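Ralf, proline/betaine transporter (Legionella pneumophila, PDB 4D7Q) probably acts as a guanine nucleotide exchange factor, here as an engineered chimera of a Legionella Sec7 domain and a Rickettsia capping domain. Local coordinates at residues D204-Y209 and K298-P303; G266-K271 and A278-Y283; L141-I146 and T256-F261. The protein carries 2 engineered substitutions. All coordinates share one frame; numbering follows the deposited sequence.

Contact 1: residues D204-Y209 and K298-P303; sequences DSSPGY and KIIIQP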
loop_
_atom_site.group_PDB
_atom_site.type_symbol
_atom_site.label_atom_id
_atom_site.label_comp_id
_atom_site.label_asym_id
_atom_site.label_seq_id
_atom_site.Cartn_x
_atom_site.Cartn_y
_atom_site.Cartn_z
ATOM N N ASP A 204 -9.518 -2.294 5.690
ATOM C CA ASP A 204 -9.651 -3.522 6.474
ATOM C C ASP A 204 -9.121 -4.703 5.685
ATOM O O ASP A 204 -8.701 -5.705 6.259
ATOM C CB ASP A 204 -11.140 -3.771 6.827
ATOM C CG ASP A 204 -11.687 -2.895 7.941
ATOM O OD1 ASP A 204 -10.914 -2.565 8.884
ATOM O OD2 ASP A 204 -12.901 -2.576 7.901
ATOM N N SER A 205 -9.168 -4.592 4.361
ATOM C CA SER A 205 -8.746 -5.639 3.453
ATOM C C SER A 205 -8.207 -5.005 2.189
ATOM O O SER A 205 -8.600 -3.887 1.829
ATOM C CB SER A 205 -9.925 -6.550 3.126
ATOM O OG SER A 205 -10.823 -5.893 2.248
ATOM N N SER A 206 -7.313 -5.718 1.516
ATOM C CA SER A 206 -6.695 -5.261 0.278
ATOM C C SER A 206 -7.382 -5.899 -0.960
ATOM O O SER A 206 -7.999 -6.961 -0.806
ATOM C CB SER A 206 -5.205 -5.602 0.297
ATOM O OG SER A 206 -4.527 -4.813 1.262
ATOM N N PRO A 207 -7.267 -5.278 -2.181
ATOM C CA PRO A 207 -7.851 -5.892 -3.391
ATOM C C PRO A 207 -7.386 -7.330 -3.613
ATOM O O PRO A 207 -6.216 -7.665 -3.369
ATOM C CB PRO A 207 -7.331 -4.990 -4.527
ATOM C CG PRO A 207 -7.084 -3.679 -3.881
ATOM C CD PRO A 207 -6.569 -4.019 -2.521
ATOM N N GLY A 208 -8.310 -8.156 -4.085
ATOM C CA GLY A 208 -8.052 -9.560 -4.352
ATOM C C GLY A 208 -8.416 -10.431 -3.174
ATOM O O GLY A 208 -9.350 -10.123 -2.429
ATOM N N TYR A 209 -7.665 -11.521 -2.998
ATOM C CA TYR A 209 -7.890 -12.492 -1.929
ATOM C C TYR A 209 -6.910 -12.301 -0.790
ATOM O O TYR A 209 -5.703 -12.150 -1.022
ATOM C CB TYR A 209 -7.761 -13.906 -2.472
ATOM C CG TYR A 209 -8.614 -14.184 -3.686
ATOM C CD1 TYR A 209 -9.981 -14.434 -3.562
ATOM C CD2 TYR A 209 -8.039 -14.295 -4.954
ATOM C CE1 TYR A 209 -10.759 -14.751 -4.675
ATOM C CE2 TYR A 209 -8.808 -14.601 -6.072
ATOM C CZ TYR A 209 -10.163 -14.852 -5.926
ATOM O OH TYR A 209 -10.902 -15.158 -7.045
ATOM N N LYS A 298 -0.019 -12.584 7.236
ATOM C CA LYS A 298 -1.061 -12.480 6.229
ATOM C C LYS A 298 -0.483 -12.691 4.826
ATOM O O LYS A 298 0.717 -12.475 4.580
ATOM C CB LYS A 298 -1.853 -11.136 6.351
ATOM C CG LYS A 298 -1.258 -9.971 5.544
ATOM C CD LYS A 298 -2.088 -8.694 5.583
ATOM C CE LYS A 298 -1.200 -7.535 5.143
ATOM N NZ LYS A 298 -1.946 -6.253 5.149
ATOM N N ILE A 299 -1.349 -13.154 3.919
ATOM C CA ILE A 299 -1.045 -13.325 2.509
ATOM C C ILE A 299 -2.110 -12.633 1.672
ATOM O O ILE A 299 -3.295 -12.660 2.027
ATOM C CB ILE A 299 -0.740 -14.782 2.049
ATOM C CG1 ILE A 299 -1.923 -15.730 2.293
ATOM C CG2 ILE A 299 0.585 -15.317 2.646
ATOM C CD1 ILE A 299 -1.889 -17.003 1.380
ATOM N N ILE A 300 -1.675 -11.987 0.586
ATOM C CA ILE A 300 -2.563 -11.312 -0.363
ATOM C C ILE A 300 -2.306 -11.914 -1.754
ATOM O O ILE A 300 -1.177 -11.846 -2.268
ATOM C CB ILE A 300 -2.427 -9.761 -0.336
ATOM C CG1 ILE A 300 -2.812 -9.180 1.077
ATOM C CG2 ILE A 300 -3.286 -9.113 -1.455
ATOM C CD1 ILE A 300 -2.354 -7.706 1.333
ATOM N N ILE A 301 -3.370 -12.482 -2.368
ATOM C CA ILE A 301 -3.287 -13.102 -3.695
ATOM C C ILE A 301 -4.052 -12.293 -4.733
ATOM O O ILE A 301 -5.235 -12.006 -4.558
ATOM C CB ILE A 301 -3.698 -14.608 -3.686
ATOM C CG1 ILE A 301 -2.947 -15.393 -2.587
ATOM C CG2 ILE A 301 -3.506 -15.274 -5.075
ATOM C CD1 ILE A 301 -3.803 -15.727 -1.469
ATOM N N GLN A 302 -3.380 -11.946 -5.830
ATOM C CA GLN A 302 -4.023 -11.154 -6.878
ATOM C C GLN A 302 -3.687 -11.634 -8.263
ATOM O O GLN A 302 -2.532 -11.988 -8.489
ATOM C CB GLN A 302 -3.592 -9.663 -6.789
ATOM C CG GLN A 302 -3.984 -8.951 -5.478
ATOM C CD GLN A 302 -3.320 -7.598 -5.321
ATOM O OE1 GLN A 302 -2.488 -7.186 -6.137
ATOM N NE2 GLN A 302 -3.696 -6.846 -4.284
ATOM N N PRO A 303 -4.653 -11.549 -9.229
ATOM C CA PRO A 303 -4.303 -11.816 -10.638
ATOM C C PRO A 303 -3.366 -10.681 -11.090
ATOM O O PRO A 303 -3.593 -9.515 -10.751
ATOM C CB PRO A 303 -5.651 -11.740 -11.376
ATOM C CG PRO A 303 -6.545 -10.972 -10.493
ATOM C CD PRO A 303 -6.058 -11.104 -9.085
HETATM O O HOH W 1 -4.592 -5.665 3.907
#
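Tyr209 and Ile301 form an antiparallel hydrogen-bonded pair that joins two strands of the capping-domain sheet: Tyr209 N donates to Ile301 O at 2.9 Å and Ile301 N to Tyr209 O at 2.7 Å. Tyr209 O also receives a CA-H...O contact from Ile300 CA, 3.3 Å away. The side chains of the pair leave the same face of the sheet, with CB of Tyr209 and CB of Ile301 4.3 Å apart, and helix 313-325 lies against both. Tyr209 CG, beside its own backbone N (chi1 -53°), stays 4.1 Å from Ile301 O. The hydroxyl at the far end of the ring is hydrogen-bonded to Leu344 O.

Gln302 works from the other face. Its extended chain brings NE2 to Pro207 O at 2.8 Å, in a bent bond whose donor stands 37° above the carbonyl plane. Next to it, Ile300 CD1 packs on Ser206 OG at 3.6 Å. A water then joins that hydroxyl to the ammonium of Lys298, whose NZ is also bonded to Gly108 O of the Sec7 part. Gly208 adopts backbone angles that favour glycine, and its CA sits 3.7 Å from Ile301 O.

Only one two-way backbone pair is made here. Just ahead of this regular strand pairing, the Pro207 carbonyl is met by a side-chain amide and the Ser206 hydroxyl by a water.

Contact 2: residues G266-K271 and A278-Y283; sequences GSVIIK and AEIQVY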
loop_
_atom_site.group_PDB
_atom_site.type_symbol
_atom_site.label_atom_id
_atom_site.label_comp_id
_atom_site.label_asym_id
_atom_site.label_seq_id
_atom_site.Cartn_x
_atom_site.Cartn_y
_atom_site.Cartn_z
ATOM N N GLY A 266 8.152 -10.393 0.635
ATOM C CA GLY A 266 8.316 -10.428 -0.808
ATOM C C GLY A 266 7.139 -11.051 -1.513
ATOM O O GLY A 266 6.169 -11.495 -0.871
ATOM N N SER A 267 7.223 -11.074 -2.848
ATOM C CA SER A 267 6.147 -11.597 -3.695
ATOM C C SER A 267 6.548 -12.821 -4.503
ATOM O O SER A 267 7.589 -12.830 -5.167
ATOM C CB SER A 267 5.623 -10.519 -4.642
ATOM O OG SER A 267 4.782 -9.578 -3.994
ATOM N N VAL A 268 5.694 -13.852 -4.429
ATOM C CA VAL A 268 5.773 -15.084 -5.188
ATOM C C VAL A 268 5.016 -14.777 -6.488
ATOM O O VAL A 268 3.820 -14.486 -6.440
ATOM C CB VAL A 268 5.088 -16.259 -4.456
ATOM C CG1 VAL A 268 5.295 -17.566 -5.214
ATOM C CG2 VAL A 268 5.550 -16.384 -2.996
ATOM N N ILE A 269 5.714 -14.824 -7.636
ATOM C CA ILE A 269 5.131 -14.580 -8.946
ATOM C C ILE A 269 4.943 -15.934 -9.589
ATOM O O ILE A 269 5.906 -16.689 -9.741
ATOM C CB ILE A 269 5.978 -13.577 -9.804
ATOM C CG1 ILE A 269 6.234 -12.207 -9.055
ATOM C CG2 ILE A 269 5.367 -13.358 -11.211
ATOM C CD1 ILE A 269 4.989 -11.377 -8.639
ATOM N N ILE A 270 3.677 -16.276 -9.894
ATOM C CA ILE A 270 3.303 -17.576 -10.458
ATOM C C ILE A 270 2.661 -17.436 -11.820
ATOM O O ILE A 270 1.676 -16.706 -11.981
ATOM C CB ILE A 270 2.430 -18.405 -9.479
ATOM C CG1 ILE A 270 3.112 -18.537 -8.094
ATOM C CG2 ILE A 270 2.077 -19.784 -10.066
ATOM C CD1 ILE A 270 2.285 -19.164 -6.997
ATOM N N LYS A 271 3.212 -18.189 -12.798
ATOM C CA LYS A 271 2.717 -18.224 -14.159
ATOM C C LYS A 271 2.439 -19.651 -14.566
ATOM O O LYS A 271 3.261 -20.535 -14.302
ATOM C CB LYS A 271 3.697 -17.533 -15.138
ATOM C CG LYS A 271 3.802 -16.018 -14.887
ATOM C CD LYS A 271 4.859 -15.333 -15.728
ATOM C CE LYS A 271 4.958 -13.871 -15.360
ATOM N NZ LYS A 271 6.293 -13.293 -15.691
ATOM N N ALA A 278 -0.216 -14.482 -11.535
ATOM C CA ALA A 278 -0.763 -14.108 -10.230
ATOM C C ALA A 278 0.341 -13.876 -9.218
ATOM O O ALA A 278 1.423 -14.453 -9.341
ATOM C CB ALA A 278 -1.714 -15.190 -9.735
ATOM N N GLU A 279 0.063 -13.056 -8.205
ATOM C CA GLU A 279 1.065 -12.717 -7.201
ATOM C C GLU A 279 0.635 -13.053 -5.768
ATOM O O GLU A 279 -0.510 -12.789 -5.386
ATOM C CB GLU A 279 1.384 -11.212 -7.342
ATOM C CG GLU A 279 2.220 -10.592 -6.238
ATOM C CD GLU A 279 2.281 -9.077 -6.282
ATOM O OE1 GLU A 279 1.326 -8.448 -6.788
ATOM O OE2 GLU A 279 3.291 -8.514 -5.808
ATOM N N ILE A 280 1.563 -13.632 -4.978
ATOM C CA ILE A 280 1.326 -13.891 -3.561
ATOM C C ILE A 280 2.198 -12.925 -2.773
ATOM O O ILE A 280 3.415 -13.093 -2.736
ATOM C CB ILE A 280 1.540 -15.343 -3.027
ATOM C CG1 ILE A 280 0.945 -16.458 -3.922
ATOM C CG2 ILE A 280 1.000 -15.432 -1.579
ATOM C CD1 ILE A 280 1.469 -17.925 -3.516
ATOM N N GLN A 281 1.582 -11.960 -2.093
ATOM C CA GLN A 281 2.327 -11.053 -1.212
ATOM C C GLN A 281 2.332 -11.696 0.164
ATOM O O GLN A 281 1.264 -12.013 0.691
ATOM C CB GLN A 281 1.691 -9.685 -1.141
ATOM C CG GLN A 281 1.690 -8.919 -2.464
ATOM C CD GLN A 281 0.884 -7.664 -2.278
ATOM O OE1 GLN A 281 1.120 -6.889 -1.353
ATOM N NE2 GLN A 281 -0.130 -7.476 -3.099
ATOM N N VAL A 282 3.544 -11.955 0.698
ATOM C CA VAL A 282 3.807 -12.613 1.986
ATOM C C VAL A 282 4.241 -11.566 3.034
ATOM O O VAL A 282 5.223 -10.844 2.828
ATOM C CB VAL A 282 4.861 -13.763 1.872
ATOM C CG1 VAL A 282 5.170 -14.379 3.257
ATOM C CG2 VAL A 282 4.402 -14.855 0.887
ATOM N N TYR A 283 3.536 -11.558 4.174
ATOM C CA TYR A 283 3.779 -10.695 5.331
ATOM C C TYR A 283 3.906 -11.505 6.569
ATOM O O TYR A 283 3.054 -12.347 6.856
ATOM C CB TYR A 283 2.625 -9.708 5.546
ATOM C CG TYR A 283 2.429 -8.762 4.391
ATOM C CD1 TYR A 283 1.705 -9.147 3.261
ATOM C CD2 TYR A 283 2.985 -7.487 4.410
ATOM C CE1 TYR A 283 1.563 -8.296 2.173
ATOM C CE2 TYR A 283 2.807 -6.612 3.347
ATOM C CZ TYR A 283 2.085 -7.016 2.236
ATOM O OH TYR A 283 1.948 -6.166 1.173
#
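Val268 and Ile280 form the central antiparallel hydrogen-bonded pair, with Val268 N to Ile280 O at 2.9 Å and Ile280 N to Val268 O at 2.8 Å. Ile270 and Ala278 repeat the pattern two residues on; there Ile270 N points nearly straight at Ala278 O, 3.0 Å away. Between these rungs lies the non-hydrogen-bonded pair Ile269-Glu279, where Glu279 CA makes a CA-H...O contact to Val268 O; on the other side of Val268-Ile280, at Ser267-Gln281, Ser267 CA does the same to Ile280 O. The strands run at 158° to each other.

The apolar contacts gather on the face of Val268, Ile270, Ile280 and Val282. Val268 and Ile280 lie side by side with their CB atoms 3.9 Å apart, while the Ile270 and Ile280 side chains cross obliquely and meet at their CD1 methyls, 3.8 Å apart. Ile322 of helix 313-325 and Phe239 extend this hydrophobic layer.

The polar contacts lie on the opposite face, which also carries Ile269. Ser267 OG donates to Glu279 OE2 at 2.6 Å, meeting the carboxylate on its anti side and 21° out of its plane; a second bond, with Tyr264 OH, grips the same hydroxyl. Glu279 CG, anti to its backbone N (chi1 170°), also lies against Ile269 CD1, 3.7 Å away. Farther along, Tyr283 OH donates to Gln281 OE1, and Gln281 NE2 turns to Glu109 of the Sec7 part.

Two consecutive antiparallel strands joined by a short loop form a beta hairpin, here within the capping-domain sheet, its apolar face partly covered by helix 313-325.

Contact 3: residues L141-I146 and T256-F261; sequences LAFQTI and TFLSKF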
loop_
_atom_site.group_PDB
_atom_site.type_symbol
_atom_site.label_atom_id
_atom_site.label_comp_id
_atom_site.label_asym_id
_atom_site.label_seq_id
_atom_site.Cartn_x
_atom_site.Cartn_y
_atom_site.Cartn_z
ATOM N N LEU A 141 12.829 9.351 8.404
ATOM C CA LEU A 141 12.122 10.028 9.489
ATOM C C LEU A 141 10.649 9.693 9.450
ATOM O O LEU A 141 10.067 9.490 10.511
ATOM C CB LEU A 141 12.224 11.552 9.332
ATOM C CG LEU A 141 13.458 12.274 9.833
ATOM C CD1 LEU A 141 13.370 13.736 9.442
ATOM C CD2 LEU A 141 13.629 12.136 11.357
ATOM N N ALA A 142 10.032 9.687 8.241
ATOM C CA ALA A 142 8.599 9.392 8.100
ATOM C C ALA A 142 8.211 8.038 8.677
ATOM O O ALA A 142 7.278 7.969 9.483
ATOM C CB ALA A 142 8.145 9.506 6.652
ATOM N N PHE A 143 8.915 6.972 8.271
ATOM C CA PHE A 143 8.664 5.626 8.793
ATOM C C PHE A 143 8.924 5.550 10.300
ATOM O O PHE A 143 8.166 4.888 11.021
ATOM C CB PHE A 143 9.460 4.557 8.019
ATOM C CG PHE A 143 8.680 4.017 6.840
ATOM C CD1 PHE A 143 7.618 3.131 7.029
ATOM C CD2 PHE A 143 8.949 4.460 5.542
ATOM C CE1 PHE A 143 6.864 2.677 5.943
ATOM C CE2 PHE A 143 8.206 3.981 4.453
ATOM C CZ PHE A 143 7.173 3.096 4.664
ATOM N N GLN A 144 9.947 6.267 10.786
ATOM C CA GLN A 144 10.223 6.280 12.228
ATOM C C GLN A 144 9.086 6.927 13.004
ATOM O O GLN A 144 8.746 6.428 14.079
ATOM C CB GLN A 144 11.538 7.006 12.570
ATOM C CG GLN A 144 12.072 6.672 13.988
ATOM C CD GLN A 144 12.503 5.217 14.115
ATOM O OE1 GLN A 144 12.979 4.582 13.160
ATOM N NE2 GLN A 144 12.328 4.639 15.294
ATOM N N THR A 145 8.594 8.096 12.500
ATOM C CA THR A 145 7.555 8.936 13.100
ATOM C C THR A 145 6.243 8.155 13.196
ATOM O O THR A 145 5.609 8.164 14.243
ATOM C CB THR A 145 7.429 10.260 12.308
ATOM O OG1 THR A 145 8.666 10.968 12.351
ATOM C CG2 THR A 145 6.288 11.145 12.781
ATOM N N ILE A 146 5.862 7.457 12.117
ATOM C CA ILE A 146 4.643 6.656 12.095
ATOM C C ILE A 146 4.689 5.575 13.198
ATOM O O ILE A 146 3.726 5.411 13.958
ATOM C CB ILE A 146 4.446 5.995 10.705
ATOM C CG1 ILE A 146 4.173 7.045 9.590
ATOM C CG2 ILE A 146 3.291 4.961 10.779
ATOM C CD1 ILE A 146 4.345 6.429 8.080
ATOM N N THR A 256 15.102 -4.281 2.132
ATOM C CA THR A 256 15.194 -4.672 3.549
ATOM C C THR A 256 14.555 -3.688 4.497
ATOM O O THR A 256 13.902 -4.105 5.458
ATOM C CB THR A 256 16.649 -4.959 3.924
ATOM O OG1 THR A 256 17.443 -3.919 3.362
ATOM C CG2 THR A 256 17.123 -6.294 3.393
ATOM N N PHE A 257 14.721 -2.380 4.221
ATOM C CA PHE A 257 14.135 -1.312 5.033
ATOM C C PHE A 257 12.596 -1.499 5.059
ATOM O O PHE A 257 12.021 -1.652 6.129
ATOM C CB PHE A 257 14.563 0.085 4.493
ATOM C CG PHE A 257 13.977 1.247 5.273
ATOM C CD1 PHE A 257 12.658 1.650 5.073
ATOM C CD2 PHE A 257 14.726 1.904 6.243
ATOM C CE1 PHE A 257 12.090 2.687 5.849
ATOM C CE2 PHE A 257 14.160 2.945 7.006
ATOM C CZ PHE A 257 12.861 3.366 6.760
ATOM N N LEU A 258 11.953 -1.548 3.883
ATOM C CA LEU A 258 10.506 -1.738 3.759
ATOM C C LEU A 258 9.997 -3.011 4.477
ATOM O O LEU A 258 9.004 -2.948 5.172
ATOM C CB LEU A 258 10.080 -1.724 2.278
ATOM C CG LEU A 258 8.547 -1.724 2.003
ATOM C CD1 LEU A 258 7.876 -0.502 2.595
ATOM C CD2 LEU A 258 8.274 -1.777 0.528
ATOM N N SER A 259 10.687 -4.149 4.289
ATOM C CA SER A 259 10.399 -5.431 4.922
ATOM C C SER A 259 10.316 -5.289 6.462
ATOM O O SER A 259 9.419 -5.851 7.088
ATOM C CB SER A 259 11.495 -6.430 4.562
ATOM O OG SER A 259 11.039 -7.745 4.830
ATOM N N LYS A 260 11.276 -4.551 7.067
ATOM C CA LYS A 260 11.328 -4.343 8.511
ATOM C C LYS A 260 10.149 -3.522 9.005
ATOM O O LYS A 260 9.579 -3.855 10.031
ATOM C CB LYS A 260 12.646 -3.670 8.918
ATOM C CG LYS A 260 13.834 -4.618 8.846
ATOM C CD LYS A 260 15.106 -3.870 9.209
ATOM C CE LYS A 260 16.317 -4.769 9.278
ATOM N NZ LYS A 260 17.502 -3.960 9.652
ATOM N N PHE A 261 9.760 -2.489 8.255
ATOM C CA PHE A 261 8.669 -1.604 8.655
ATOM C C PHE A 261 7.274 -2.099 8.334
ATOM O O PHE A 261 6.305 -1.556 8.852
ATOM C CB PHE A 261 8.928 -0.152 8.161
ATOM C CG PHE A 261 9.859 0.647 9.065
ATOM C CD1 PHE A 261 9.373 1.304 10.183
ATOM C CD2 PHE A 261 11.223 0.729 8.794
ATOM C CE1 PHE A 261 10.230 2.034 11.017
ATOM C CE2 PHE A 261 12.081 1.461 9.626
ATOM C CZ PHE A 261 11.583 2.109 10.732
#
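Phe143 turns the face of its ring toward the edge of Phe257, an offset edge-to-face pair with centroids 5.7 Å apart and planes at 77°. With Phe261 the two form an aromatic cluster that bridges helix 135-152 of the Sec7 domain and helix 256-262 of the capping domain, the two parts of this engineered chimera. The short helical segments run nearly parallel, yet their axes stay 11.7 Å apart, and large rings span that separation.

Phe257 CG is anti to its backbone N (chi1 179°), and the ring beyond it brings CE1 to 3.6 Å from Phe143 CD2. Phe143 and Phe261 touch at several points. Phe143 CB lies over the centre of the Phe261 ring, 3.9 Å from the centroid, a CH-pi contact; in turn, Phe261 CB packs on Phe143 CD1 at 3.7 Å. The carbonyl Phe143 O comes to 3.5 Å from Phe261 CE1. The two rings, tilted by 48°, form an oblique pair. Leu258 CD1 approaches Phe143 CZ at 4.2 Å.

The surroundings are aromatic too: Tyr139 of the Sec7 domain makes an edge-to-face contact with Phe143, and Phe288 of the capping domain stacks with Phe261. The interface between these helices therefore rests mainly on ring packing. A second polar atom lies at the margin: Gln144, its amide plane almost perpendicular to the Phe261 ring, sets OE1 against the ring edge at CZ, 3.7 Å away.

Followed from the N terminus, the chain first leaves contact 3 open at helix 135-152, in the Sec7 domain. It then passes 204-209, the start of contact 1, before helix 256-262 closes contact 3; contacts 1 and 3 therefore cross in sequence, although their centres lie about 22 Å apart. Directly after that helix the chain makes the hairpin of contact 2, a short loop held wholly within the longer one that 298-303 finally closes. Contacts 1 and 2 share one sheet, since strand 297-303 pairs with strand 277-283. Together they hold four strands of the capping-domain sheet, whereas contact 3 ties that domain to the Sec7 domain, a junction between fused parts.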